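Local structure of uncharacterized protein Atu2452 (Agrobacterium tumefaciens, 2R8B) at residues G61-T71 / A140-G151; R190-I201 / T220-H230. The protein is of unknown function but, as a member of the dienelactone hydrolase family with an alpha/beta-hydrolase fold, is probably a serine hydrolase. All coordinates share one frame; numbering follows the deposited sequence.

Interaction 1: G61-T71 / A140-G151; sequences GAPLFVLLHGT and AGPVIGLGFSNG. With SO4 (sulfate ion), chain C.
Leu64 and Ile144 are joined near the start of a parallel strand pair, 64-68 with 143-148, at the heart of an alpha/beta-hydrolase sheet. Ile144 N gives its hydrogen to Leu64 O at 2.8 Å, and Val66 N answers to Ile144 O at 2.8 Å; the alternation runs on to Phe148 N and Leu68 O, where the bond has lengthened to 3.3 Å. Packing is densest on the face bearing Phe65, Ile144 and Leu146. Phe65, its CG anti to the backbone N (chi1 -161°), turns the ring edge to the neighbouring strand, with Gly145 C in the ring plane and CE1 3.8 Å from Leu146 CB; Leu67 CG lies over the rim of one ring face. On the other face of the sheet Leu64 and Val143 lie side by side, beneath helix 117-138. The N-terminal end of the pair is looser: Gly61 is exposed, and Gly141 N, bonded to Ala62 O, lies 51° out of that carbonyl plane. Beyond the strands, Asn150 ND2 reaches sulfate O1 at 3.1 Å, while its OD1 accepts from Phe106 N. The positive phi of Ser149 (59°), with Gly147 and Gly151, fits a nucleophile elbow; the sulfate, probably from the crystallisation liquor and also held by Arg105 and Asn153, is consistent with a polar pocket that can accept an anion.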
loop_
_atom_site.group_PDB
_atom_site.type_symbol
_atom_site.label_atom_id
_atom_site.label_comp_id
_atom_site.label_asym_id
_atom_site.label_seq_id
_atom_site.Cartn_x
_atom_site.Cartn_y
_atom_site.Cartn_z
ATOM N N GLY A 61 3.930 13.508 15.480
ATOM C CA GLY A 61 5.227 13.646 14.841
ATOM C C GLY A 61 5.752 12.308 14.360
ATOM O O GLY A 61 6.648 12.233 13.456
ATOM N N ALA A 62 5.179 11.259 14.954
ATOM C CA ALA A 62 5.445 9.904 14.551
ATOM C C ALA A 62 4.657 9.537 13.264
ATOM O O ALA A 62 3.630 10.181 12.921
ATOM C CB ALA A 62 5.117 8.962 15.679
ATOM N N PRO A 63 5.139 8.503 12.536
ATOM C CA PRO A 63 4.513 8.147 11.257
ATOM C C PRO A 63 3.017 7.889 11.358
ATOM O O PRO A 63 2.521 7.526 12.431
ATOM C CB PRO A 63 5.242 6.861 10.847
ATOM C CG PRO A 63 6.598 6.970 11.549
ATOM C CD PRO A 63 6.301 7.638 12.863
ATOM N N LEU A 64 2.337 8.146 10.243
ATOM C CA LEU A 64 1.016 7.651 9.913
ATOM C C LEU A 64 1.238 6.337 9.164
ATOM O O LEU A 64 1.783 6.325 8.052
ATOM C CB LEU A 64 0.308 8.614 8.951
ATOM C CG LEU A 64 -1.175 8.934 9.107
ATOM C CD1 LEU A 64 -1.826 8.827 7.786
ATOM C CD2 LEU A 64 -1.908 8.045 10.111
ATOM N N PHE A 65 0.843 5.228 9.765
ATOM C CA PHE A 65 1.060 3.969 9.112
ATOM C C PHE A 65 -0.279 3.495 8.582
ATOM O O PHE A 65 -1.158 3.137 9.361
ATOM C CB PHE A 65 1.598 2.952 10.090
ATOM C CG PHE A 65 2.262 1.799 9.439
ATOM C CD1 PHE A 65 2.186 1.613 8.077
ATOM C CD2 PHE A 65 2.966 0.893 10.185
ATOM C CE1 PHE A 65 2.819 0.547 7.480
ATOM C CE2 PHE A 65 3.599 -0.183 9.595
ATOM C CZ PHE A 65 3.530 -0.358 8.252
ATOM N N VAL A 66 -0.460 3.497 7.269
ATOM C CA VAL A 66 -1.702 2.977 6.703
ATOM C C VAL A 66 -1.435 1.620 6.061
ATOM O O VAL A 66 -0.415 1.449 5.399
ATOM C CB VAL A 66 -2.404 4.003 5.773
ATOM C CG1 VAL A 66 -1.432 4.641 4.837
ATOM C CG2 VAL A 66 -3.540 3.366 5.010
ATOM N N LEU A 67 -2.310 0.645 6.334
ATOM C CA LEU A 67 -2.118 -0.735 5.872
ATOM C C LEU A 67 -3.373 -1.207 5.218
ATOM O O LEU A 67 -4.464 -1.058 5.759
ATOM C CB LEU A 67 -1.794 -1.693 7.000
ATOM C CG LEU A 67 -0.718 -1.351 8.027
ATOM C CD1 LEU A 67 -1.385 -0.705 9.215
ATOM C CD2 LEU A 67 -0.009 -2.629 8.442
ATOM N N LEU A 68 -3.197 -1.824 4.058
ATOM C CA LEU A 68 -4.270 -2.122 3.157
ATOM C C LEU A 68 -4.322 -3.629 2.818
ATOM O O LEU A 68 -3.432 -4.153 2.154
ATOM C CB LEU A 68 -4.035 -1.258 1.927
ATOM C CG LEU A 68 -3.873 0.212 2.307
ATOM C CD1 LEU A 68 -3.357 1.044 1.163
ATOM C CD2 LEU A 68 -5.197 0.721 2.742
ATOM N N HIS A 69 -5.373 -4.303 3.278
ATOM C CA HIS A 69 -5.523 -5.743 3.154
ATOM C C HIS A 69 -5.610 -6.195 1.693
ATOM O O HIS A 69 -5.877 -5.383 0.815
ATOM C CB HIS A 69 -6.789 -6.188 3.871
ATOM C CG HIS A 69 -8.037 -5.615 3.281
ATOM N ND1 HIS A 69 -8.688 -4.529 3.828
ATOM C CD2 HIS A 69 -8.749 -5.967 2.186
ATOM C CE1 HIS A 69 -9.748 -4.237 3.095
ATOM N NE2 HIS A 69 -9.805 -5.092 2.091
ATOM N N GLY A 70 -5.395 -7.492 1.452
ATOM C CA GLY A 70 -5.621 -8.081 0.145
ATOM C C GLY A 70 -7.108 -8.297 -0.091
ATOM O O GLY A 70 -7.928 -8.098 0.813
ATOM N N THR A 71 -7.455 -8.682 -1.306
ATOM C CA THR A 71 -8.785 -9.125 -1.638
ATOM C C THR A 71 -9.226 -10.177 -0.596
ATOM O O THR A 71 -8.463 -11.118 -0.284
ATOM C CB THR A 71 -8.818 -9.778 -3.078
ATOM O OG1 THR A 71 -7.732 -9.267 -3.898
ATOM C CG2 THR A 71 -10.170 -9.589 -3.753
ATOM N N ALA A 140 0.213 13.631 12.625
ATOM C CA ALA A 140 1.217 12.635 12.303
ATOM C C ALA A 140 2.290 13.287 11.451
ATOM O O ALA A 140 2.088 14.385 10.912
ATOM C CB ALA A 140 0.571 11.452 11.541
ATOM N N GLY A 141 3.425 12.596 11.337
ATOM C CA GLY A 141 4.575 13.037 10.534
ATOM C C GLY A 141 4.734 12.292 9.219
ATOM O O GLY A 141 3.972 12.528 8.294
ATOM N N PRO A 142 5.743 11.411 9.098
ATOM C CA PRO A 142 5.904 10.672 7.822
ATOM C C PRO A 142 4.679 9.820 7.474
ATOM O O PRO A 142 4.031 9.318 8.394
ATOM C CB PRO A 142 7.118 9.779 8.107
ATOM C CG PRO A 142 7.884 10.545 9.174
ATOM C CD PRO A 142 6.800 11.061 10.060
ATOM N N VAL A 143 4.328 9.663 6.192
ATOM C CA VAL A 143 3.310 8.651 5.893
ATOM C C VAL A 143 3.948 7.419 5.318
ATOM O O VAL A 143 4.791 7.463 4.407
ATOM C CB VAL A 143 2.089 9.112 5.046
ATOM C CG1 VAL A 143 1.403 10.316 5.650
ATOM C CG2 VAL A 143 2.517 9.490 3.762
ATOM N N ILE A 144 3.558 6.307 5.894
ATOM C CA ILE A 144 4.092 5.032 5.506
ATOM C C ILE A 144 2.908 4.170 5.190
ATOM O O ILE A 144 1.873 4.277 5.839
ATOM C CB ILE A 144 4.884 4.411 6.641
ATOM C CG1 ILE A 144 5.972 5.388 7.057
ATOM C CG2 ILE A 144 5.454 3.081 6.215
ATOM C CD1 ILE A 144 6.976 4.810 7.964
ATOM N N GLY A 145 3.056 3.321 4.182
ATOM C CA GLY A 145 1.998 2.428 3.789
ATOM C C GLY A 145 2.575 1.085 3.524
ATOM O O GLY A 145 3.768 0.914 3.179
ATOM N N LEU A 146 1.705 0.115 3.682
ATOM C CA LEU A 146 2.019 -1.262 3.417
ATOM C C LEU A 146 0.757 -1.886 2.867
ATOM O O LEU A 146 -0.320 -1.699 3.419
ATOM C CB LEU A 146 2.464 -1.954 4.704
ATOM C CG LEU A 146 2.668 -3.453 4.491
ATOM C CD1 LEU A 146 3.732 -3.986 5.415
ATOM C CD2 LEU A 146 1.343 -4.185 4.682
ATOM N N GLY A 147 0.887 -2.641 1.789
ATOM C CA GLY A 147 -0.271 -3.270 1.147
ATOM C C GLY A 147 0.107 -4.624 0.627
ATOM O O GLY A 147 1.278 -4.889 0.280
ATOM N N PHE A 148 -0.876 -5.505 0.607
ATOM C CA PHE A 148 -0.694 -6.850 0.050
ATOM C C PHE A 148 -1.618 -7.012 -1.125
ATOM O O PHE A 148 -2.849 -6.836 -0.959
ATOM C CB PHE A 148 -1.078 -7.904 1.087
ATOM C CG PHE A 148 -1.097 -9.280 0.538
ATOM C CD1 PHE A 148 0.071 -9.836 -0.015
ATOM C CD2 PHE A 148 -2.269 -10.037 0.566
ATOM C CE1 PHE A 148 0.070 -11.123 -0.530
ATOM C CE2 PHE A 148 -2.284 -11.331 0.031
ATOM C CZ PHE A 148 -1.113 -11.885 -0.522
ATOM N N SER A 149 -1.041 -7.324 -2.298
ATOM C CA SER A 149 -1.816 -7.678 -3.489
ATOM C C SER A 149 -2.759 -6.502 -3.841
ATOM O O SER A 149 -2.261 -5.408 -4.156
ATOM C CB SER A 149 -2.601 -8.962 -3.203
ATOM O OG SER A 149 -2.914 -9.674 -4.384
ATOM N N ASN A 150 -4.086 -6.692 -3.736
ATOM C CA ASN A 150 -5.056 -5.625 -4.058
ATOM C C ASN A 150 -4.815 -4.329 -3.320
ATOM O O ASN A 150 -5.099 -3.252 -3.856
ATOM C CB ASN A 150 -6.487 -6.057 -3.781
ATOM C CG ASN A 150 -7.500 -4.913 -3.974
ATOM O OD1 ASN A 150 -8.087 -4.405 -2.996
ATOM N ND2 ASN A 150 -7.715 -4.510 -5.225
ATOM N N GLY A 151 -4.306 -4.447 -2.091
ATOM C CA GLY A 151 -3.957 -3.319 -1.278
ATOM C C GLY A 151 -2.638 -2.687 -1.712
ATOM O O GLY A 151 -2.503 -1.456 -1.618
HETATM S S SO4 C . -6.229 -6.607 -7.774
HETATM O O1 SO4 C . -5.657 -5.332 -7.355
HETATM O O2 SO4 C . -6.945 -7.176 -6.638
HETATM O O3 SO4 C . -7.214 -6.337 -8.819
HETATM O O4 SO4 C . -5.207 -7.580 -8.218
#

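Interaction 2: R190-I201 / T220-H230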
loop_
_atom_site.group_PDB
_atom_site.type_symbol
_atom_site.label_atom_id
_atom_site.label_comp_id
_atom_site.label_asym_id
_atom_site.label_seq_id
_atom_site.Cartn_x
_atom_site.Cartn_y
_atom_site.Cartn_z
ATOM N N ARG A 190 11.186 5.906 0.077
ATOM C CA ARG A 190 11.784 4.593 0.044
ATOM C C ARG A 190 10.679 3.625 -0.243
ATOM O O ARG A 190 9.653 3.628 0.485
ATOM C CB ARG A 190 12.425 4.259 1.377
ATOM C CG ARG A 190 13.748 4.970 1.547
ATOM C CD ARG A 190 14.394 4.762 2.888
ATOM N NE ARG A 190 14.896 3.401 3.136
ATOM C CZ ARG A 190 14.465 2.599 4.130
ATOM N NH1 ARG A 190 13.490 2.989 4.958
ATOM N NH2 ARG A 190 14.995 1.391 4.305
ATOM N N VAL A 191 10.862 2.801 -1.275
ATOM C CA VAL A 191 9.952 1.690 -1.444
ATOM C C VAL A 191 10.529 0.278 -1.500
ATOM O O VAL A 191 11.606 0.026 -2.088
ATOM C CB VAL A 191 8.813 1.947 -2.512
ATOM C CG1 VAL A 191 8.918 3.309 -3.153
ATOM C CG2 VAL A 191 8.658 0.816 -3.464
ATOM N N LEU A 192 9.769 -0.622 -0.864
ATOM C CA LEU A 192 10.058 -2.054 -0.859
ATOM C C LEU A 192 9.016 -2.846 -1.639
ATOM O O LEU A 192 7.825 -2.791 -1.325
ATOM C CB LEU A 192 10.080 -2.574 0.573
ATOM C CG LEU A 192 10.238 -4.085 0.660
ATOM C CD1 LEU A 192 11.444 -4.521 -0.077
ATOM C CD2 LEU A 192 10.349 -4.513 2.068
ATOM N N ILE A 193 9.447 -3.590 -2.644
ATOM C CA ILE A 193 8.556 -4.527 -3.300
ATOM C C ILE A 193 8.964 -5.948 -2.936
ATOM O O ILE A 193 10.163 -6.297 -3.004
ATOM C CB ILE A 193 8.569 -4.346 -4.789
ATOM C CG1 ILE A 193 8.224 -2.888 -5.129
ATOM C CG2 ILE A 193 7.512 -5.242 -5.411
ATOM C CD1 ILE A 193 8.694 -2.388 -6.506
ATOM N N THR A 194 7.994 -6.762 -2.529
ATOM C CA THR A 194 8.253 -8.157 -2.268
ATOM C C THR A 194 7.425 -8.924 -3.266
ATOM O O THR A 194 6.265 -8.589 -3.545
ATOM C CB THR A 194 7.788 -8.571 -0.850
ATOM O OG1 THR A 194 6.352 -8.598 -0.816
ATOM C CG2 THR A 194 8.286 -7.586 0.262
ATOM N N ALA A 195 7.987 -9.980 -3.813
ATOM C CA ALA A 195 7.306 -10.642 -4.907
ATOM C C ALA A 195 7.661 -12.130 -5.120
ATOM O O ALA A 195 8.704 -12.623 -4.681
ATOM C CB ALA A 195 7.502 -9.844 -6.173
ATOM N N GLY A 196 6.772 -12.848 -5.791
ATOM C CA GLY A 196 7.031 -14.253 -5.988
ATOM C C GLY A 196 7.484 -14.400 -7.418
ATOM O O GLY A 196 6.990 -13.717 -8.329
ATOM N N GLU A 197 8.415 -15.281 -7.677
ATOM C CA GLU A 197 8.682 -15.382 -9.066
ATOM C C GLU A 197 7.778 -16.365 -9.842
ATOM O O GLU A 197 7.833 -16.387 -11.060
ATOM C CB GLU A 197 10.176 -15.463 -9.360
ATOM C CG GLU A 197 10.883 -16.581 -8.754
ATOM C CD GLU A 197 12.398 -16.433 -8.799
ATOM O OE1 GLU A 197 12.944 -15.384 -8.392
ATOM O OE2 GLU A 197 13.049 -17.405 -9.235
ATOM N N ARG A 198 6.908 -17.124 -9.160
ATOM C CA ARG A 198 5.952 -18.024 -9.854
ATOM C C ARG A 198 4.520 -17.785 -9.416
ATOM O O ARG A 198 3.668 -18.686 -9.357
ATOM C CB ARG A 198 6.331 -19.474 -9.713
ATOM C CG ARG A 198 7.350 -19.856 -10.688
ATOM C CD ARG A 198 8.033 -21.145 -10.280
ATOM N NE ARG A 198 9.173 -20.779 -9.464
ATOM C CZ ARG A 198 10.439 -21.004 -9.797
ATOM N NH1 ARG A 198 10.713 -21.627 -10.931
ATOM N NH2 ARG A 198 11.419 -20.607 -8.974
ATOM N N ASP A 199 4.282 -16.510 -9.191
ATOM C CA ASP A 199 3.074 -15.995 -8.681
ATOM C C ASP A 199 2.135 -15.928 -9.860
ATOM O O ASP A 199 2.339 -15.149 -10.812
ATOM C CB ASP A 199 3.412 -14.639 -8.118
ATOM C CG ASP A 199 2.276 -14.004 -7.435
ATOM O OD1 ASP A 199 1.109 -14.399 -7.724
ATOM O OD2 ASP A 199 2.556 -13.086 -6.628
ATOM N N PRO A 200 1.074 -16.746 -9.825
ATOM C CA PRO A 200 0.283 -16.801 -11.046
ATOM C C PRO A 200 -0.503 -15.475 -11.201
ATOM O O PRO A 200 -1.039 -15.187 -12.258
ATOM C CB PRO A 200 -0.650 -17.998 -10.800
ATOM C CG PRO A 200 -0.825 -18.035 -9.330
ATOM C CD PRO A 200 0.465 -17.535 -8.731
ATOM N N ILE A 201 -0.564 -14.673 -10.149
ATOM C CA ILE A 201 -1.295 -13.430 -10.234
ATOM C C ILE A 201 -0.386 -12.254 -10.623
ATOM O O ILE A 201 -0.879 -11.232 -11.136
ATOM C CB ILE A 201 -2.072 -13.149 -8.923
ATOM C CG1 ILE A 201 -3.331 -14.037 -8.876
ATOM C CG2 ILE A 201 -2.492 -11.702 -8.854
ATOM C CD1 ILE A 201 -3.782 -14.420 -7.485
ATOM N N THR A 220 14.482 5.565 -3.316
ATOM C CA THR A 220 15.026 4.226 -3.574
ATOM C C THR A 220 13.867 3.279 -3.778
ATOM O O THR A 220 12.722 3.574 -3.389
ATOM C CB THR A 220 15.896 3.674 -2.434
ATOM O OG1 THR A 220 15.095 3.563 -1.247
ATOM C CG2 THR A 220 17.125 4.551 -2.193
ATOM N N VAL A 221 14.181 2.157 -4.418
ATOM C CA VAL A 221 13.274 1.054 -4.608
ATOM C C VAL A 221 14.090 -0.206 -4.453
ATOM O O VAL A 221 15.173 -0.330 -5.008
ATOM C CB VAL A 221 12.651 1.064 -6.015
ATOM C CG1 VAL A 221 11.591 -0.023 -6.111
ATOM C CG2 VAL A 221 12.054 2.404 -6.316
ATOM N N GLU A 222 13.581 -1.141 -3.678
ATOM C CA GLU A 222 14.255 -2.403 -3.507
ATOM C C GLU A 222 13.232 -3.474 -3.762
ATOM O O GLU A 222 12.115 -3.365 -3.271
ATOM C CB GLU A 222 14.727 -2.513 -2.092
ATOM C CG GLU A 222 15.401 -3.803 -1.804
ATOM C CD GLU A 222 16.012 -3.853 -0.387
ATOM O OE1 GLU A 222 16.974 -4.659 -0.207
ATOM O OE2 GLU A 222 15.550 -3.083 0.525
ATOM N N THR A 223 13.583 -4.508 -4.515
ATOM C CA THR A 223 12.670 -5.629 -4.665
ATOM C C THR A 223 13.295 -6.856 -4.050
ATOM O O THR A 223 14.460 -7.121 -4.279
ATOM C CB THR A 223 12.365 -5.926 -6.106
ATOM O OG1 THR A 223 12.050 -4.700 -6.762
ATOM C CG2 THR A 223 11.145 -6.845 -6.210
ATOM N N VAL A 224 12.536 -7.572 -3.230
ATOM C CA VAL A 224 13.003 -8.808 -2.643
ATOM C C VAL A 224 12.148 -9.898 -3.270
ATOM O O VAL A 224 10.936 -9.828 -3.216
ATOM C CB VAL A 224 12.896 -8.739 -1.086
ATOM C CG1 VAL A 224 13.095 -10.111 -0.444
ATOM C CG2 VAL A 224 13.918 -7.700 -0.505
ATOM N N TRP A 225 12.766 -10.857 -3.943
ATOM C CA TRP A 225 12.038 -11.931 -4.609
ATOM C C TRP A 225 12.031 -13.196 -3.779
ATOM O O TRP A 225 12.815 -13.346 -2.883
ATOM C CB TRP A 225 12.705 -12.257 -5.930
ATOM C CG TRP A 225 12.648 -11.147 -6.941
ATOM C CD1 TRP A 225 13.607 -10.175 -7.177
ATOM C CD2 TRP A 225 11.592 -10.901 -7.874
ATOM N NE1 TRP A 225 13.200 -9.340 -8.214
ATOM C CE2 TRP A 225 11.958 -9.751 -8.641
ATOM C CE3 TRP A 225 10.373 -11.526 -8.132
ATOM C CZ2 TRP A 225 11.129 -9.218 -9.654
ATOM C CZ3 TRP A 225 9.543 -10.992 -9.104
ATOM C CH2 TRP A 225 9.938 -9.845 -9.879
ATOM N N HIS A 226 11.131 -14.113 -4.062
ATOM C CA HIS A 226 11.315 -15.477 -3.609
ATOM C C HIS A 226 10.865 -16.340 -4.757
ATOM O O HIS A 226 10.079 -15.852 -5.590
ATOM C CB HIS A 226 10.578 -15.784 -2.285
ATOM C CG HIS A 226 9.085 -15.617 -2.326
ATOM N ND1 HIS A 226 8.236 -16.578 -2.837
ATOM C CD2 HIS A 226 8.285 -14.623 -1.861
ATOM C CE1 HIS A 226 6.983 -16.182 -2.692
ATOM N NE2 HIS A 226 6.984 -14.997 -2.105
ATOM N N PRO A 227 11.317 -17.617 -4.812
ATOM C CA PRO A 227 10.711 -18.498 -5.838
ATOM C C PRO A 227 9.281 -18.626 -5.324
ATOM O O PRO A 227 8.948 -18.019 -4.278
ATOM C CB PRO A 227 11.464 -19.811 -5.683
ATOM C CG PRO A 227 12.104 -19.754 -4.296
ATOM C CD PRO A 227 12.228 -18.326 -3.887
ATOM N N GLY A 228 8.389 -19.369 -5.940
ATOM C CA GLY A 228 7.082 -19.420 -5.198
ATOM C C GLY A 228 6.048 -18.393 -5.630
ATOM O O GLY A 228 6.317 -17.588 -6.521
ATOM N N GLY A 229 4.869 -18.452 -5.012
ATOM C CA GLY A 229 3.635 -17.975 -5.623
ATOM C C GLY A 229 3.198 -16.661 -5.056
ATOM O O GLY A 229 4.022 -15.815 -4.758
ATOM N N HIS A 230 1.885 -16.517 -4.872
ATOM C CA HIS A 230 1.243 -15.334 -4.295
ATOM C C HIS A 230 1.372 -15.271 -2.771
ATOM O O HIS A 230 0.990 -14.256 -2.126
ATOM C CB HIS A 230 -0.242 -15.360 -4.642
ATOM C CG HIS A 230 -0.895 -14.014 -4.609
ATOM N ND1 HIS A 230 -0.378 -12.911 -5.273
ATOM C CD2 HIS A 230 -2.041 -13.593 -4.025
ATOM C CE1 HIS A 230 -1.182 -11.876 -5.105
ATOM N NE2 HIS A 230 -2.192 -12.260 -4.341
#
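A beta-alpha-beta unit forms one edge of the mixed sheet: strand 190-196 crosses over through helix 204-217 to the edge strand 220-226. Ile193 N bonds Glu222 O at 2.7 Å, and Val224 N returns to Ile193 O. On the face under that helix, Ile193 CD1 reaches obliquely to Val221 CG1 at 3.8 Å, and Ala195 CB lies against Trp225 CZ3. On the other face the His226 ring, with CG between the backbone N and the carbonyl carbon (chi1 61°), folds back over strand 190-196, placing the CA of Gly196 over one ring face in a CH-pi contact. Past the strand ends the two loops carry what is probably the acid and base of a Ser-His-Asp triad, as in alpha/beta-hydrolases. His230 ND1 donates in its ring plane to the syn lone pair of Asp199 OD2 at 3.2 Å, nearly straight at 169°, and only weakly to OD1. OD2 is also bonded to His173 ND1. OD1 accepts from Ile201 N at 3.0 Å, closing an Asx turn that helps fix the carboxylate. From the same turn Ile201 CD1 sits over the centre of the His230 ring, 4.0 Å from its centroid, while His230 NE2 makes a weak hydrogen bond with Ser149 OG.

How the interactions relate
From the N terminus, the chain first lays down segment 61-71, and interaction 1 closes a long loop of 68 residues, including helices 75-85 and 117-138, when segment 140-151 returns alongside it. Only then does interaction 2 open; its much shorter loop, mostly helix 204-217, closes at segment 220-230. The two are thus in series, neither nested nor crossed. Both belong to one mixed sheet, interaction 1 near its middle and interaction 2 at one edge, with strand 168-172 between them and centres about 18 Å apart. At the C-terminal strand ends the elbow of 140-151 meets the loops of interaction 2, probably assembling one active site.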